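Local coordinates for protein spydx (Streptococcus pyogenes, PDB 2J43) that binds host lung glycogen through this pair of family 41 carbohydrate-binding modules, part of a larger enzyme that probably hydrolyses alpha-1,6 linkages in pullulan and glycogen, at residues Ala129-Asp135 with Glu169-Leu175. Where two conformers were deposited one is given. Numbering follows the deposited sequence.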
ATOM      1  N   ALA A 129       9.807 -18.807   7.360  1.00 16.70           N
ATOM      2  CA  ALA A 129       9.838 -17.912   8.520  1.00 15.46           C
ATOM      3  C   ALA A 129      10.658 -16.698   8.184  1.00 15.53           C
ATOM      4  O   ALA A 129      11.450 -16.729   7.240  1.00 15.47           O
ATOM      5  CB  ALA A 129      10.472 -18.606   9.716  1.00 16.25           C
ATOM      6  N   VAL A 130      10.532 -15.680   9.002  1.00 15.22           N
ATOM      7  CA  VAL A 130      11.273 -14.428   8.816  1.00 16.14           C
ATOM      8  C   VAL A 130      12.243 -14.271   9.982  1.00 15.25           C
ATOM      9  O   VAL A 130      11.835 -14.236  11.130  1.00 16.04           O
ATOM     10  CB  VAL A 130      10.352 -13.190   8.764  1.00 16.49           C
ATOM     11  CG1 VAL A 130      11.226 -11.953   8.361  1.00 17.60           C
ATOM     12  CG2 VAL A 130       9.215 -13.428   7.791  1.00 18.38           C
ATOM     13  N   TRP A 131      13.532 -14.161   9.666  1.00 15.95           N
ATOM     14  CA  TRP A 131      14.574 -13.820  10.620  1.00 15.55           C
ATOM     15  C   TRP A 131      14.699 -12.285  10.648  1.00 14.62           C
ATOM     16  O   TRP A 131      14.736 -11.682   9.608  1.00 16.69           O
ATOM     17  CB  TRP A 131      15.895 -14.415  10.153  1.00 15.78           C
ATOM     18  CG  TRP A 131      16.974 -14.302  11.158  1.00 15.42           C
ATOM     19  CD1 TRP A 131      18.033 -13.418  11.141  1.00 17.10           C
ATOM     20  CD2 TRP A 131      17.154 -15.105  12.343  1.00 17.53           C
ATOM     21  NE1 TRP A 131      18.841 -13.607  12.243  1.00 18.17           N
ATOM     22  CE2 TRP A 131      18.321 -14.627  13.003  1.00 17.49           C
ATOM     23  CE3 TRP A 131      16.437 -16.145  12.941  1.00 17.74           C
ATOM     24  CZ2 TRP A 131      18.763 -15.164  14.210  1.00 21.45           C
ATOM     25  CZ3 TRP A 131      16.894 -16.669  14.141  1.00 21.69           C
ATOM     26  CH2 TRP A 131      18.027 -16.176  14.758  1.00 20.56           C
ATOM     27  N   THR A 132      14.698 -11.690  11.831  1.00 15.62           N
ATOM     28  CA  THR A 132      14.745 -10.230  11.982  1.00 16.38           C
ATOM     29  C   THR A 132      15.882  -9.786  12.895  1.00 16.80           C
ATOM     30  O   THR A 132      16.233 -10.466  13.874  1.00 17.21           O
ATOM     31  CB  THR A 132      13.415  -9.678  12.585  1.00 16.72           C
ATOM     32  OG1 THR A 132      13.224 -10.223  13.896  1.00 16.60           O
ATOM     33  CG2 THR A 132      12.205 -10.167  11.787  1.00 14.90           C
ATOM     34  N   PHE A 133      16.431  -8.624  12.562  1.00 17.11           N
ATOM     35  CA  PHE A 133      17.539  -8.042  13.315  1.00 19.03           C
ATOM     36  C   PHE A 133      17.653  -6.550  13.012  1.00 20.43           C
ATOM     37  O   PHE A 133      16.853  -5.972  12.247  1.00 19.75           O
ATOM     38  CB  PHE A 133      18.861  -8.789  13.016  1.00 18.94           C
ATOM     39  CG  PHE A 133      19.280  -8.819  11.561  1.00 19.28           C
ATOM     40  CD1 PHE A 133      20.335  -8.027  11.114  1.00 23.35           C
ATOM     41  CD2 PHE A 133      18.680  -9.679  10.641  1.00 21.48           C
ATOM     42  CE1 PHE A 133      20.778  -8.085   9.816  1.00 21.79           C
ATOM     43  CE2 PHE A 133      19.125  -9.730   9.340  1.00 21.43           C
ATOM     44  CZ  PHE A 133      20.190  -8.938   8.931  1.00 22.32           C
ATOM     45  N   LYS A 134      18.655  -5.937  13.608  1.00 20.95           N
ATOM     46  CA  LYS A 134      18.777  -4.491  13.665  1.00 22.98           C
ATOM     47  C   LYS A 134      17.651  -3.913  14.505  1.00 22.45           C
ATOM     48  O   LYS A 134      17.363  -4.442  15.561  1.00 24.27           O
ATOM     49  CB  LYS A 134      19.012  -3.852  12.287  1.00 22.59           C
ATOM     50  CG  LYS A 134      20.072  -4.568  11.492  1.00 26.54           C
ATOM     51  CD  LYS A 134      20.396  -3.874  10.176  1.00 29.37           C
ATOM     52  CE  LYS A 134      21.550  -2.906  10.349  1.00 32.86           C
ATOM     53  NZ  LYS A 134      22.402  -2.832   9.115  1.00 38.38           N
ATOM     54  N   ASP A 135      16.983  -2.850  14.073  1.00 23.62           N
ATOM     55  CA  ASP A 135      16.153  -2.078  14.998  1.00 24.10           C
ATOM     56  C   ASP A 135      14.716  -2.594  15.173  1.00 23.86           C
ATOM     57  O   ASP A 135      13.764  -1.846  15.262  1.00 23.74           O
ATOM     58  CB  ASP A 135      16.132  -0.575  14.622  1.00 25.00           C
ATOM     59  CG  ASP A 135      17.526   0.020  14.375  1.00 28.60           C
ATOM     60  OD1 ASP A 135      18.530  -0.526  14.892  1.00 29.55           O
ATOM     61  OD2 ASP A 135      17.698   1.021  13.611  1.00 26.41           O
ATOM     62  N   GLU A 169      16.677   1.424  10.918  1.00 29.90           N
ATOM     63  CA  GLU A 169      17.038   0.394   9.946  1.00 28.75           C
ATOM     64  C   GLU A 169      16.652  -1.009  10.456  1.00 26.19           C
ATOM     65  O   GLU A 169      16.782  -1.278  11.649  1.00 25.33           O
ATOM     66  CB  GLU A 169      18.539   0.470   9.676  1.00 29.89           C
ATOM     67  CG  GLU A 169      18.964  -0.182   8.384  1.00 32.98           C
ATOM     68  CD  GLU A 169      20.390   0.182   7.978  1.00 36.45           C
ATOM     69  OE1 GLU A 169      20.723   1.386   7.971  1.00 38.43           O
ATOM     70  OE2 GLU A 169      21.169  -0.754   7.657  1.00 39.72           O
ATOM     71  N   ILE A 170      16.080  -1.830   9.579  1.00 24.06           N
ATOM     72  CA  ILE A 170      15.762  -3.226   9.909  0.50 23.15           C
ATOM     73  C   ILE A 170      16.462  -4.108   8.904  1.00 22.06           C
ATOM     74  O   ILE A 170      16.650  -3.734   7.765  1.00 22.82           O
ATOM     75  CB  ILE A 170      14.209  -3.494   9.898  0.50 23.15           C
ATOM     76  CG1 ILE A 170      13.856  -4.937  10.286  0.50 23.73           C
ATOM     77  CG2 ILE A 170      13.609  -3.259   8.521  0.50 22.58           C
ATOM     78  CD1 ILE A 170      12.332  -5.185  10.340  0.50 22.83           C
ATOM     79  N   GLY A 171      16.861  -5.291   9.365  1.00 20.32           N
ATOM     80  CA  GLY A 171      17.359  -6.321   8.500  1.00 18.92           C
ATOM     81  C   GLY A 171      16.473  -7.534   8.719  1.00 17.49           C
ATOM     82  O   GLY A 171      15.923  -7.758   9.805  1.00 17.89           O
ATOM     83  N   PHE A 172      16.341  -8.295   7.666  1.00 17.52           N
ATOM     84  CA  PHE A 172      15.605  -9.538   7.742  1.00 16.03           C
ATOM     85  C   PHE A 172      15.994 -10.496   6.625  1.00 16.53           C
ATOM     86  O   PHE A 172      16.688 -10.169   5.660  1.00 16.75           O
ATOM     87  CB  PHE A 172      14.084  -9.262   7.760  1.00 15.79           C
ATOM     88  CG  PHE A 172      13.535  -8.637   6.514  1.00 15.74           C
ATOM     89  CD1 PHE A 172      12.998  -9.413   5.467  1.00 16.59           C
ATOM     90  CD2 PHE A 172      13.541  -7.275   6.360  1.00 17.81           C
ATOM     91  CE1 PHE A 172      12.484  -8.797   4.336  1.00 17.91           C
ATOM     92  CE2 PHE A 172      12.982  -6.687   5.215  1.00 17.10           C
ATOM     93  CZ  PHE A 172      12.475  -7.465   4.233  1.00 15.01           C
ATOM     94  N   LEU A 173      15.553 -11.748   6.774  1.00 15.74           N
ATOM     95  CA  LEU A 173      15.807 -12.749   5.772  1.00 15.97           C
ATOM     96  C   LEU A 173      14.661 -13.709   5.746  1.00 15.84           C
ATOM     97  O   LEU A 173      14.088 -13.989   6.773  1.00 16.91           O
ATOM     98  CB  LEU A 173      17.116 -13.493   6.060  1.00 17.11           C
ATOM     99  CG  LEU A 173      17.718 -14.240   4.883  1.00 19.81           C
ATOM    100  CD1 LEU A 173      18.036 -13.419   3.634  1.00 21.25           C
ATOM    101  CD2 LEU A 173      19.002 -15.026   5.299  1.00 22.24           C
ATOM    102  N   ILE A 174      14.300 -14.191   4.579  1.00 14.85           N
ATOM    103  CA  ILE A 174      13.244 -15.220   4.512  1.00 15.16           C
ATOM    104  C   ILE A 174      13.911 -16.593   4.549  1.00 15.90           C
ATOM    105  O   ILE A 174      14.810 -16.886   3.721  1.00 16.17           O
ATOM    106  CB  ILE A 174      12.399 -15.110   3.247  1.00 15.34           C
ATOM    107  CG1 ILE A 174      11.877 -13.694   3.020  1.00 16.29           C
ATOM    108  CG2 ILE A 174      11.217 -16.106   3.287  1.00 16.44           C
ATOM    109  CD1 ILE A 174      11.025 -13.144   4.167  1.00 15.23           C
ATOM    110  N   LEU A 175      13.450 -17.441   5.462  1.00 14.92           N
ATOM    111  CA  LEU A 175      14.001 -18.784   5.672  1.00 15.35           C
ATOM    112  C   LEU A 175      13.041 -19.875   5.290  1.00 14.93           C
ATOM    113  O   LEU A 175      11.813 -19.708   5.378  1.00 16.09           O
ATOM    114  CB  LEU A 175      14.343 -18.972   7.149  1.00 16.14           C
ATOM    115  CG  LEU A 175      15.186 -17.891   7.822  1.00 18.32           C
ATOM    116  CD1 LEU A 175      15.537 -18.314   9.269  1.00 21.81           C
ATOM    117  CD2 LEU A 175      16.416 -17.608   6.976  1.00 19.83           C
TER
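A salt bridge, K134 NZ to E169 OE2 at 2.8 Å, and two bonds of D135 secure one end of this antiparallel strand pair. Long side chains of opposite charge suit this margin, where K134 is exposed. D135 N donates to E169 O (2.9 Å), while E169 N donates to D135 OD2 (2.9 Å); the short aspartate side chain thus takes up a backbone NH just where the strands give out, and OD2 also accepts from N168 N. Between the strands, A129 with L175, W131 with L173 and F133 with G171 are doubly hydrogen-bonded pairs, including L175 N to A129 O (2.8 Å), W131 N to L173 O (3.0 Å) and F133 N to G171 O (2.9 Å).

From 129 to 133 and 171 to 175 successive residues alternate between faces; at K134-I170 the side chains diverge. The flat F133 ring covers G171's bare backbone, G171 CA lying 3.9 Å from its centroid in a CH-pi contact; a beta carbon would clash with F133 CE1. On this face W131 CB packs on L175 CD1 (4.0 Å), and its ring meets W143 edge-to-face. The opposite, buried face holds F172, I174, T132, whose OG1 is hydrogen-bonded elsewhere, and branched V130, which reaches F172 CB through CG1 (4.0 Å) and I174 CD1 through CG2 (4.1 Å).

In the second module's beta-sandwich, strand 147-153 flanks 128-134, strand 191-193 flanks 170-176, and strand 113-119 packs against V130, F172 and I174.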